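Local coordinates for decapping nuclease RAI1 (Candida albicans, PDB 5BUD), which hydrolyses NAD caps, and also m7G-capped and triphosphate 5' ends, of RNA using divalent metal ions, and binds and stimulates the exoribonuclease RAT1, at residues V170-E175 / V200-Q205; G61-F66 / Y163-E168; N41-Y46 / E204-V209. All coordinates share one frame; numbering follows the deposited sequence.

Contact 1 of 3, residues V170-E175 / V200-Q205; sequences VGYKFE and VNNYEQ. With MN (manganese (II) ion), chain G; nucleotides of chain C.
At the metal-dependent active site, Y172 of helix 158-178 meets V200 and N202, which lie in the loop leading into strand 205-214. The Y172 ring is sandwiched. N202 CB sits 3.5 Å from the Y172 ring centroid, a CH-pi contact over one face, while the ribose of U1 of chain C packs on the opposite face with its C4'. An asparagine suits this place because its short stem can touch the ring while its amide turns back to the phenol. With N202 chi1 at 66°, CG lies between the backbone N and the carbonyl carbon, and ND2 donates to Y172 OH (3.2 Å, 164° at the hydrogen). The hydroxyl lies nearly in the amide plane, although that plane is steeply inclined to the ring. N202 OD1 accepts from the backbone N of I69, so both ends of the amide are engaged and its rotation is fixed. Y172 OH also comes within 2.9 Å of U1 O4'. Nearer the helix, V200 spreads its branches, CG1 against Y172 CB and CG2 3.7 Å from K173 CD. The K173 chain thus contributes its apolar middle, while its NZ reaches N196 O. G171, having no side chain, allows the RNA to approach closely, with its CA 3.3 Å from U1 O2'. One turn on from G171, E175 OE1 binds a manganese ion at 2.2 Å. Waters on that ion tie it to the loop: water 2 donates to N201 O and water 3 to E204 O. The helix carboxylate binds the metal directly, the loop carbonyls only through its waters, adding to the multi-metal site of E224, D226, E245 and L246, consistent with the active centre of DXO/Rai1 PD-(D/E)XK nucleases.

Contact 2 of 3, residues G61-F66 / Y163-E168; sequences GGYSKF and YMKRCE. With nucleotides of chain C.
The side chains of Y63 and R166 run at about a right angle, the arginine passing over one face of the ring. R166 CG stands almost exactly above the middle of that face, 3.8 Å from the Y63 ring centroid, in a CH-pi contact. From CG to NE the arginine chain is extended (chi2 165°, chi3 178°), which carries its guanidinium across the ring to the CD2 edge, near CB. There Y63 CD2 lies 3.5 Å from R166 NH2 and under one face of the guanidinium, the two planes inclined by 38° rather than stacked flat. At the far end of the ring, Y63 OH comes 3.4 Å from K165 CB, touching the root of a lysine whose ammonium turns elsewhere, to a salt bridge with E149. A tyrosine suits the place because it is long and flat enough to lie against a helical turn from its loop. Its ring also meets Y169 edge-to-face. The other side of the same helix serves the RNA: U1 of chain C donates a hydrogen bond from its O2' to E168 O. The guanidinium is held by polar partners beside the contact, NE by the carboxylate of D162 and NH1 by the neutral Q60. Between the loop and the helix the chemistry is thus mainly dispersion and CH-pi packing: CG and the guanidinium face both lie against the ring, while the arginine's charge is met by D162.

Contact 3 of 3, residues N41-Y46 / E204-V209; sequences NSLSYY and EQYLSV
In both L43 and Y206, CG points opposite the backbone N (chi1 -178° and 178°), which sends the two side chains into the gap between residues 41-46 and strand 205-214. They meet at a slant, the leucine laid over one face of the tyrosine ring. L43 CD1 does most of the touching. It lies 4.1 Å from the Y206 ring centroid, a CH-pi contact above the face, offset toward the CD2-CE2 side, with Y206 CD2 3.9 Å from L43 CD1. L43 CB approaches the other half of the ring, 4.1 Å from Y206 CE1, so stem and methyl span the ring's width. Closer to the backbone, S42 O lies 4.1 Å from Y206 CB, and the serine borders the tyrosine where it leaves its strand. A branched aliphatic chain suits this buried place because its methyl can rest on the pi face, whereas tyrosine supplies a broad apolar surface together with a polar end. That end has its own partners: Y206 OH is hydrogen-bonded to Y243 OH, with a weaker bond to S25 OG. The hydroxyl is thereby satisfied inside the protein, and its bonds probably limit the ring's movement under the leucine. L43 also packs on C228 and L232, and S42 on A27. Strands 21-28 and 217-228 flank strand 205-214 as antiparallel neighbours. The 41-46 segment ends in strand 45-46: Y46, like S44 before it, is hydrogen-bonded through the backbone to C228 of strand 217-228, and Y45 to I180 of strand 179-180, which follows helix 158-178.

How the contacts relate
Contacts 1 and 2 both use helix 158-178, contact 2 on an earlier turn, and their centres lie 11 Å apart. They touch directly through F66, which reaches Y172, V200 and N202, and through G61 against K173. Contact 3 joins contact 1 by continuity of chain: E204 and Q205 belong to both, at the point where the loop enters strand 205-214. Contacts 2 and 3 are separate, with centres 23 Å apart. Along the sequence, residues 41-46 and 61-66 come first, then the helix, and finally 200-209. The N-terminal loops are thus brought against a helix that lines the RNA and metal site, and a strand set farther back from the RNA.

Contact 1 of 3, residues V170-E175 / V200-Q205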
# COMPACT_ATOMS: atom_id res chain seq x y z
N VAL A 170 -16.94 6.53 0.22
CA VAL A 170 -17.36 5.59 1.25
C VAL A 170 -16.17 5.05 2.01
O VAL A 170 -16.22 4.92 3.23
CB VAL A 170 -18.21 4.46 0.62
CG1 VAL A 170 -18.23 3.19 1.46
CG2 VAL A 170 -19.65 4.97 0.37
N GLY A 171 -15.10 4.68 1.30
CA GLY A 171 -13.90 4.10 1.94
C GLY A 171 -13.33 4.99 3.02
O GLY A 171 -12.92 4.55 4.10
N TYR A 172 -13.23 6.27 2.70
CA TYR A 172 -12.72 7.27 3.66
C TYR A 172 -13.72 7.58 4.75
O TYR A 172 -13.35 7.79 5.89
CB TYR A 172 -12.37 8.56 2.90
CG TYR A 172 -11.27 8.39 1.89
CD1 TYR A 172 -9.99 7.98 2.27
CD2 TYR A 172 -11.51 8.64 0.56
CE1 TYR A 172 -8.99 7.81 1.34
CE2 TYR A 172 -10.52 8.50 -0.38
CZ TYR A 172 -9.26 8.08 0.01
OH TYR A 172 -8.30 7.97 -0.97
N LYS A 173 -15.00 7.57 4.43
CA LYS A 173 -16.03 7.81 5.45
C LYS A 173 -16.01 6.70 6.50
O LYS A 173 -16.15 6.94 7.71
CB LYS A 173 -17.42 7.90 4.80
CG LYS A 173 -18.58 8.13 5.77
CD LYS A 173 -18.61 9.52 6.41
CE LYS A 173 -19.94 9.72 7.13
NZ LYS A 173 -19.96 11.00 7.90
N PHE A 174 -15.82 5.47 6.03
CA PHE A 174 -15.75 4.35 6.94
C PHE A 174 -14.59 4.50 7.91
O PHE A 174 -14.76 4.26 9.12
CB PHE A 174 -15.65 3.02 6.14
CG PHE A 174 -15.59 1.81 7.01
CD1 PHE A 174 -16.66 1.46 7.82
CD2 PHE A 174 -14.47 0.99 7.00
CE1 PHE A 174 -16.60 0.33 8.63
CE2 PHE A 174 -14.40 -0.16 7.80
CZ PHE A 174 -15.47 -0.47 8.63
N GLU A 175 -13.43 4.92 7.40
CA GLU A 175 -12.29 5.17 8.25
C GLU A 175 -12.62 6.22 9.30
O GLU A 175 -12.22 6.11 10.45
CB GLU A 175 -11.08 5.66 7.46
CG GLU A 175 -10.45 4.67 6.50
CD GLU A 175 -9.33 5.33 5.68
OE1 GLU A 175 -8.98 6.47 6.00
OE2 GLU A 175 -8.84 4.75 4.70
N VAL A 200 -14.95 14.66 6.29
CA VAL A 200 -14.03 13.61 5.87
C VAL A 200 -12.96 14.23 4.95
O VAL A 200 -13.28 15.03 4.07
CB VAL A 200 -14.77 12.51 5.11
CG1 VAL A 200 -13.77 11.52 4.52
CG2 VAL A 200 -15.76 11.82 6.03
N ASN A 201 -11.71 13.87 5.19
CA ASN A 201 -10.59 14.20 4.32
C ASN A 201 -9.72 12.97 4.03
O ASN A 201 -9.69 12.02 4.82
CB ASN A 201 -9.73 15.32 4.92
CG ASN A 201 -8.79 14.84 6.01
OD1 ASN A 201 -7.71 14.33 5.74
ND2 ASN A 201 -9.18 15.05 7.27
N ASN A 202 -9.02 12.98 2.89
CA ASN A 202 -7.96 12.00 2.66
C ASN A 202 -6.57 12.61 2.62
O ASN A 202 -5.64 12.05 2.03
CB ASN A 202 -8.23 11.11 1.43
CG ASN A 202 -8.22 11.89 0.11
OD1 ASN A 202 -8.35 13.13 0.05
ND2 ASN A 202 -8.08 11.15 -0.97
N TYR A 203 -6.39 13.70 3.35
CA TYR A 203 -5.10 14.35 3.44
C TYR A 203 -4.28 13.72 4.54
O TYR A 203 -3.09 13.46 4.36
CB TYR A 203 -5.25 15.84 3.74
CG TYR A 203 -5.50 16.67 2.53
CD1 TYR A 203 -6.75 16.72 1.95
CD2 TYR A 203 -4.48 17.45 1.98
CE1 TYR A 203 -7.00 17.50 0.85
CE2 TYR A 203 -4.72 18.24 0.87
CZ TYR A 203 -5.98 18.27 0.32
OH TYR A 203 -6.27 19.03 -0.79
N GLU A 204 -4.89 13.49 5.69
CA GLU A 204 -4.15 13.01 6.84
C GLU A 204 -3.73 11.56 6.62
O GLU A 204 -4.52 10.77 6.11
CB GLU A 204 -4.99 13.11 8.10
CG GLU A 204 -5.36 14.54 8.51
CD GLU A 204 -6.31 14.52 9.70
OE1 GLU A 204 -7.51 14.23 9.50
OE2 GLU A 204 -5.84 14.76 10.83
N GLN A 205 -2.50 11.24 7.01
CA GLN A 205 -1.94 9.90 6.84
C GLN A 205 -0.92 9.62 7.92
O GLN A 205 -0.19 10.52 8.34
CB GLN A 205 -1.16 9.78 5.53
CG GLN A 205 -1.89 10.01 4.24
CD GLN A 205 -0.95 9.76 3.06
OE1 GLN A 205 0.22 10.20 3.06
NE2 GLN A 205 -1.44 9.06 2.05
MN MN G . -7.01 7.39 5.58
OP3 U C 1 -5.92 1.07 0.47
P U C 1 -6.94 1.56 1.43
OP1 U C 1 -7.99 0.53 1.71
OP2 U C 1 -6.32 2.22 2.63
O5' U C 1 -7.64 2.73 0.59
C5' U C 1 -8.36 3.77 1.28
C4' U C 1 -9.54 4.26 0.48
O4' U C 1 -9.08 5.16 -0.56
C3' U C 1 -10.38 3.23 -0.26
O3' U C 1 -11.29 2.58 0.62
C2' U C 1 -11.09 4.13 -1.26
O2' U C 1 -12.10 4.92 -0.67
C1' U C 1 -9.97 5.08 -1.66
N1 U C 1 -9.22 4.66 -2.85
C2 U C 1 -9.78 4.94 -4.07
O2 U C 1 -10.84 5.52 -4.19
N3 U C 1 -9.05 4.53 -5.16
C4 U C 1 -7.83 3.88 -5.14
O4 U C 1 -7.30 3.58 -6.21
C5 U C 1 -7.32 3.61 -3.84
C6 U C 1 -8.01 3.99 -2.76
P U C 2 -11.92 1.12 0.29
OP1 U C 2 -12.91 0.81 1.36
OP2 U C 2 -10.80 0.18 0.07
O5' U C 2 -12.62 1.28 -1.13
C5' U C 2 -13.86 1.99 -1.32
C4' U C 2 -14.15 2.17 -2.79
O4' U C 2 -13.07 2.88 -3.46
C3' U C 2 -14.31 0.91 -3.63
O3' U C 2 -15.59 0.34 -3.38
C2' U C 2 -14.14 1.49 -5.03
O2' U C 2 -15.25 2.26 -5.44
C1' U C 2 -12.97 2.45 -4.80
N1 U C 2 -11.64 1.86 -5.02
C2 U C 2 -11.19 1.78 -6.33
O2 U C 2 -11.84 2.16 -7.28
N3 U C 2 -9.94 1.22 -6.47
C4 U C 2 -9.12 0.74 -5.47
O4 U C 2 -8.01 0.29 -5.76
C5 U C 2 -9.65 0.87 -4.15
C6 U C 2 -10.86 1.42 -3.97
O HOH W 1 -10.57 9.52 6.19
O HOH W 2 -8.44 9.05 4.97
O HOH W 3 -5.04 8.40 4.65
O HOH W 4 -7.00 8.58 7.65
O HOH W 5 -5.71 5.69 6.65

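Contact 2 of 3, residues G61-F66 / Y163-E168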
# COMPACT_ATOMS: atom_id res chain seq x y z
N GLY A 61 -22.96 9.94 3.78
CA GLY A 61 -23.20 11.14 4.58
C GLY A 61 -22.02 12.08 4.49
O GLY A 61 -20.88 11.70 4.80
N GLY A 62 -22.27 13.32 4.05
CA GLY A 62 -21.22 14.34 4.02
C GLY A 62 -20.38 14.35 2.75
O GLY A 62 -19.40 15.08 2.68
N TYR A 63 -20.79 13.59 1.74
CA TYR A 63 -20.09 13.54 0.46
C TYR A 63 -19.76 14.93 -0.14
O TYR A 63 -18.67 15.14 -0.66
CB TYR A 63 -20.91 12.74 -0.54
CG TYR A 63 -20.32 12.70 -1.93
CD1 TYR A 63 -19.19 11.94 -2.19
CD2 TYR A 63 -20.88 13.41 -2.98
CE1 TYR A 63 -18.65 11.87 -3.45
CE2 TYR A 63 -20.33 13.36 -4.25
CZ TYR A 63 -19.20 12.59 -4.47
OH TYR A 63 -18.62 12.51 -5.70
N SER A 64 -20.70 15.86 -0.06
CA SER A 64 -20.53 17.20 -0.67
C SER A 64 -19.49 18.07 0.04
O SER A 64 -18.97 19.01 -0.57
CB SER A 64 -21.87 17.94 -0.67
OG SER A 64 -22.22 18.29 0.65
N LYS A 65 -19.17 17.77 1.29
CA LYS A 65 -18.09 18.48 2.02
C LYS A 65 -16.74 17.72 2.05
O LYS A 65 -15.82 18.10 2.78
CB LYS A 65 -18.51 18.74 3.45
CG LYS A 65 -19.90 19.35 3.61
CD LYS A 65 -20.17 19.74 5.07
CE LYS A 65 -19.84 18.61 6.04
NZ LYS A 65 -20.57 18.68 7.34
N PHE A 66 -16.62 16.64 1.30
CA PHE A 66 -15.39 15.86 1.26
C PHE A 66 -14.19 16.74 0.88
O PHE A 66 -14.21 17.39 -0.16
CB PHE A 66 -15.60 14.72 0.25
CG PHE A 66 -14.42 13.78 0.08
CD1 PHE A 66 -13.49 13.54 1.08
CD2 PHE A 66 -14.29 13.08 -1.10
CE1 PHE A 66 -12.43 12.68 0.88
CE2 PHE A 66 -13.25 12.18 -1.31
CZ PHE A 66 -12.31 11.99 -0.32
N TYR A 163 -22.51 7.36 -8.51
CA TYR A 163 -22.48 6.29 -7.52
C TYR A 163 -21.04 5.84 -7.30
O TYR A 163 -20.58 5.75 -6.18
CB TYR A 163 -23.38 5.14 -7.98
CG TYR A 163 -23.39 3.92 -7.07
CD1 TYR A 163 -24.21 3.88 -5.95
CD2 TYR A 163 -22.63 2.81 -7.37
CE1 TYR A 163 -24.23 2.77 -5.13
CE2 TYR A 163 -22.64 1.69 -6.55
CZ TYR A 163 -23.44 1.68 -5.43
OH TYR A 163 -23.48 0.58 -4.63
N MET A 164 -20.31 5.57 -8.37
CA MET A 164 -18.91 5.13 -8.26
C MET A 164 -18.02 6.14 -7.54
O MET A 164 -17.23 5.76 -6.69
CB MET A 164 -18.33 4.76 -9.63
CG MET A 164 -18.88 3.44 -10.16
SD MET A 164 -18.43 3.08 -11.87
CE MET A 164 -16.99 2.07 -11.60
N LYS A 165 -18.18 7.43 -7.84
CA LYS A 165 -17.51 8.47 -7.07
C LYS A 165 -17.91 8.51 -5.59
O LYS A 165 -17.09 8.74 -4.72
CB LYS A 165 -17.73 9.86 -7.69
CG LYS A 165 -17.13 10.01 -9.08
CD LYS A 165 -15.64 9.72 -9.06
CE LYS A 165 -14.93 10.22 -10.30
NZ LYS A 165 -13.45 10.11 -10.18
N ARG A 166 -19.18 8.26 -5.29
CA ARG A 166 -19.59 8.14 -3.91
C ARG A 166 -18.97 6.92 -3.26
O ARG A 166 -18.64 6.96 -2.08
CB ARG A 166 -21.13 8.13 -3.82
CG ARG A 166 -21.70 9.52 -4.07
CD ARG A 166 -23.19 9.54 -4.35
NE ARG A 166 -23.60 10.94 -4.52
CZ ARG A 166 -24.00 11.76 -3.56
NH1 ARG A 166 -24.14 11.35 -2.29
NH2 ARG A 166 -24.28 13.02 -3.87
N CYS A 167 -18.81 5.83 -4.01
CA CYS A 167 -18.17 4.62 -3.46
C CYS A 167 -16.71 4.90 -3.06
O CYS A 167 -16.24 4.42 -2.01
CB CYS A 167 -18.28 3.44 -4.42
SG CYS A 167 -19.92 2.68 -4.46
N GLU A 168 -16.03 5.75 -3.83
CA GLU A 168 -14.68 6.21 -3.47
C GLU A 168 -14.68 6.92 -2.14
O GLU A 168 -13.77 6.77 -1.33
CB GLU A 168 -14.06 7.07 -4.60
CG GLU A 168 -13.63 6.22 -5.77
CD GLU A 168 -13.30 6.95 -7.07
OE1 GLU A 168 -13.06 6.25 -8.07
OE2 GLU A 168 -13.27 8.20 -7.11
P U C 2 -11.92 1.12 0.29
OP1 U C 2 -12.91 0.81 1.36
OP2 U C 2 -10.80 0.18 0.07
O5' U C 2 -12.62 1.28 -1.13
C5' U C 2 -13.86 1.99 -1.32
C4' U C 2 -14.15 2.17 -2.79
O4' U C 2 -13.07 2.88 -3.46
C3' U C 2 -14.31 0.91 -3.63
O3' U C 2 -15.59 0.34 -3.38
C2' U C 2 -14.14 1.49 -5.03
O2' U C 2 -15.25 2.26 -5.44
C1' U C 2 -12.97 2.45 -4.80
N1 U C 2 -11.64 1.86 -5.02
C2 U C 2 -11.19 1.78 -6.33
O2 U C 2 -11.84 2.16 -7.28
N3 U C 2 -9.94 1.22 -6.47
C4 U C 2 -9.12 0.74 -5.47
O4 U C 2 -8.01 0.29 -5.76
C5 U C 2 -9.65 0.87 -4.15
C6 U C 2 -10.86 1.42 -3.97
P U C 3 -16.03 -1.04 -4.06
OP1 U C 3 -17.24 -1.48 -3.36
OP2 U C 3 -14.85 -1.92 -4.15
O5' U C 3 -16.44 -0.60 -5.53
C5' U C 3 -17.63 0.19 -5.75
C4' U C 3 -18.34 -0.27 -6.99
O4' U C 3 -17.57 0.11 -8.16
C3' U C 3 -18.56 -1.78 -7.10
O3' U C 3 -19.80 -1.97 -7.75
C2' U C 3 -17.38 -2.24 -7.95
O2' U C 3 -17.62 -3.42 -8.69
C1' U C 3 -17.20 -1.05 -8.89
N1 U C 3 -15.83 -0.86 -9.38
C2 U C 3 -15.61 -0.94 -10.74
O2 U C 3 -16.49 -1.18 -11.55
N3 U C 3 -14.31 -0.72 -11.13
C4 U C 3 -13.23 -0.45 -10.32
O4 U C 3 -12.12 -0.28 -10.82
C5 U C 3 -13.54 -0.38 -8.92
C6 U C 3 -14.80 -0.58 -8.51
OP3 U C 1 -5.92 1.07 0.47
P U C 1 -6.94 1.56 1.43
OP1 U C 1 -7.99 0.53 1.71
OP2 U C 1 -6.32 2.22 2.63
O5' U C 1 -7.64 2.73 0.59
C5' U C 1 -8.36 3.77 1.28
C4' U C 1 -9.54 4.26 0.48
O4' U C 1 -9.08 5.16 -0.56
C3' U C 1 -10.38 3.23 -0.26
O3' U C 1 -11.29 2.58 0.62
C2' U C 1 -11.09 4.13 -1.26
O2' U C 1 -12.10 4.92 -0.67
C1' U C 1 -9.97 5.08 -1.66
N1 U C 1 -9.22 4.66 -2.85
C2 U C 1 -9.78 4.94 -4.07
O2 U C 1 -10.84 5.52 -4.19
N3 U C 1 -9.05 4.53 -5.16
C4 U C 1 -7.83 3.88 -5.14
O4 U C 1 -7.30 3.58 -6.21
C5 U C 1 -7.32 3.61 -3.84
C6 U C 1 -8.01 3.99 -2.76

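Contact 3 of 3, residues N41-Y46 / E204-V209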
# COMPACT_ATOMS: atom_id res chain seq x y z
N ASN A 41 1.28 10.86 17.27
CA ASN A 41 0.12 11.70 17.49
C ASN A 41 -0.90 11.69 16.35
O ASN A 41 -2.06 12.10 16.51
CB ASN A 41 0.58 13.15 17.73
CG ASN A 41 1.50 13.27 18.93
OD1 ASN A 41 2.47 14.04 18.92
ND2 ASN A 41 1.22 12.49 19.98
N SER A 42 -0.45 11.26 15.19
CA SER A 42 -1.34 11.13 14.05
C SER A 42 -1.95 9.72 13.87
O SER A 42 -2.75 9.50 12.94
CB SER A 42 -0.59 11.50 12.77
OG SER A 42 -0.27 12.86 12.79
N LEU A 43 -1.59 8.79 14.73
CA LEU A 43 -2.19 7.42 14.69
C LEU A 43 -3.60 7.42 15.31
O LEU A 43 -3.78 7.82 16.47
CB LEU A 43 -1.29 6.45 15.43
CG LEU A 43 -1.68 4.96 15.49
CD1 LEU A 43 -1.75 4.31 14.12
CD2 LEU A 43 -0.72 4.20 16.36
N SER A 44 -4.60 7.00 14.54
CA SER A 44 -5.94 6.74 15.07
C SER A 44 -6.12 5.30 15.59
O SER A 44 -5.31 4.41 15.30
CB SER A 44 -7.00 7.08 14.02
OG SER A 44 -7.03 6.07 12.97
N TYR A 45 -7.20 5.07 16.31
CA TYR A 45 -7.49 3.80 16.95
C TYR A 45 -8.86 3.32 16.51
O TYR A 45 -9.77 4.12 16.31
CB TYR A 45 -7.41 3.95 18.49
CG TYR A 45 -6.02 4.32 18.92
CD1 TYR A 45 -5.58 5.66 18.87
CD2 TYR A 45 -5.11 3.34 19.26
CE1 TYR A 45 -4.27 5.98 19.21
CE2 TYR A 45 -3.81 3.64 19.60
CZ TYR A 45 -3.40 4.96 19.57
OH TYR A 45 -2.11 5.21 19.90
N TYR A 46 -9.00 2.01 16.34
CA TYR A 46 -10.25 1.43 15.89
C TYR A 46 -11.28 1.51 17.02
O TYR A 46 -10.97 1.13 18.14
CB TYR A 46 -10.06 -0.06 15.49
CG TYR A 46 -11.30 -0.63 14.89
CD1 TYR A 46 -11.69 -0.27 13.62
CD2 TYR A 46 -12.14 -1.47 15.62
CE1 TYR A 46 -12.86 -0.77 13.06
CE2 TYR A 46 -13.32 -1.96 15.07
CZ TYR A 46 -13.66 -1.62 13.77
OH TYR A 46 -14.83 -2.07 13.19
N GLU A 204 -4.89 13.49 5.69
CA GLU A 204 -4.15 13.01 6.84
C GLU A 204 -3.73 11.56 6.62
O GLU A 204 -4.52 10.77 6.11
CB GLU A 204 -4.99 13.11 8.10
CG GLU A 204 -5.36 14.54 8.51
CD GLU A 204 -6.31 14.52 9.70
OE1 GLU A 204 -7.51 14.23 9.50
OE2 GLU A 204 -5.84 14.76 10.83
N GLN A 205 -2.50 11.24 7.01
CA GLN A 205 -1.94 9.90 6.84
C GLN A 205 -0.92 9.62 7.92
O GLN A 205 -0.19 10.52 8.34
CB GLN A 205 -1.16 9.78 5.53
CG GLN A 205 -1.89 10.01 4.24
CD GLN A 205 -0.95 9.76 3.06
OE1 GLN A 205 0.22 10.20 3.06
NE2 GLN A 205 -1.44 9.06 2.05
N TYR A 206 -0.85 8.36 8.34
CA TYR A 206 0.20 7.88 9.19
C TYR A 206 0.96 6.81 8.42
O TYR A 206 0.36 5.81 7.96
CB TYR A 206 -0.40 7.28 10.43
CG TYR A 206 0.58 6.69 11.40
CD1 TYR A 206 1.27 7.47 12.32
CD2 TYR A 206 0.80 5.33 11.42
CE1 TYR A 206 2.17 6.89 13.22
CE2 TYR A 206 1.68 4.76 12.30
CZ TYR A 206 2.34 5.53 13.21
OH TYR A 206 3.21 4.86 14.06
N LEU A 207 2.27 7.01 8.29
CA LEU A 207 3.09 6.11 7.52
C LEU A 207 4.12 5.38 8.36
O LEU A 207 4.91 6.00 9.09
CB LEU A 207 3.78 6.83 6.36
CG LEU A 207 2.79 7.48 5.40
CD1 LEU A 207 2.68 8.96 5.71
CD2 LEU A 207 3.21 7.28 3.95
N SER A 208 4.12 4.06 8.22
CA SER A 208 5.10 3.21 8.83
C SER A 208 6.16 2.88 7.79
O SER A 208 5.86 2.61 6.63
CB SER A 208 4.43 1.91 9.28
OG SER A 208 5.29 1.09 10.02
N VAL A 209 7.40 2.89 8.24
CA VAL A 209 8.51 2.39 7.47
C VAL A 209 9.04 1.17 8.17
O VAL A 209 9.45 1.23 9.34
CB VAL A 209 9.61 3.43 7.29
CG1 VAL A 209 10.78 2.85 6.52
CG2 VAL A 209 9.06 4.61 6.52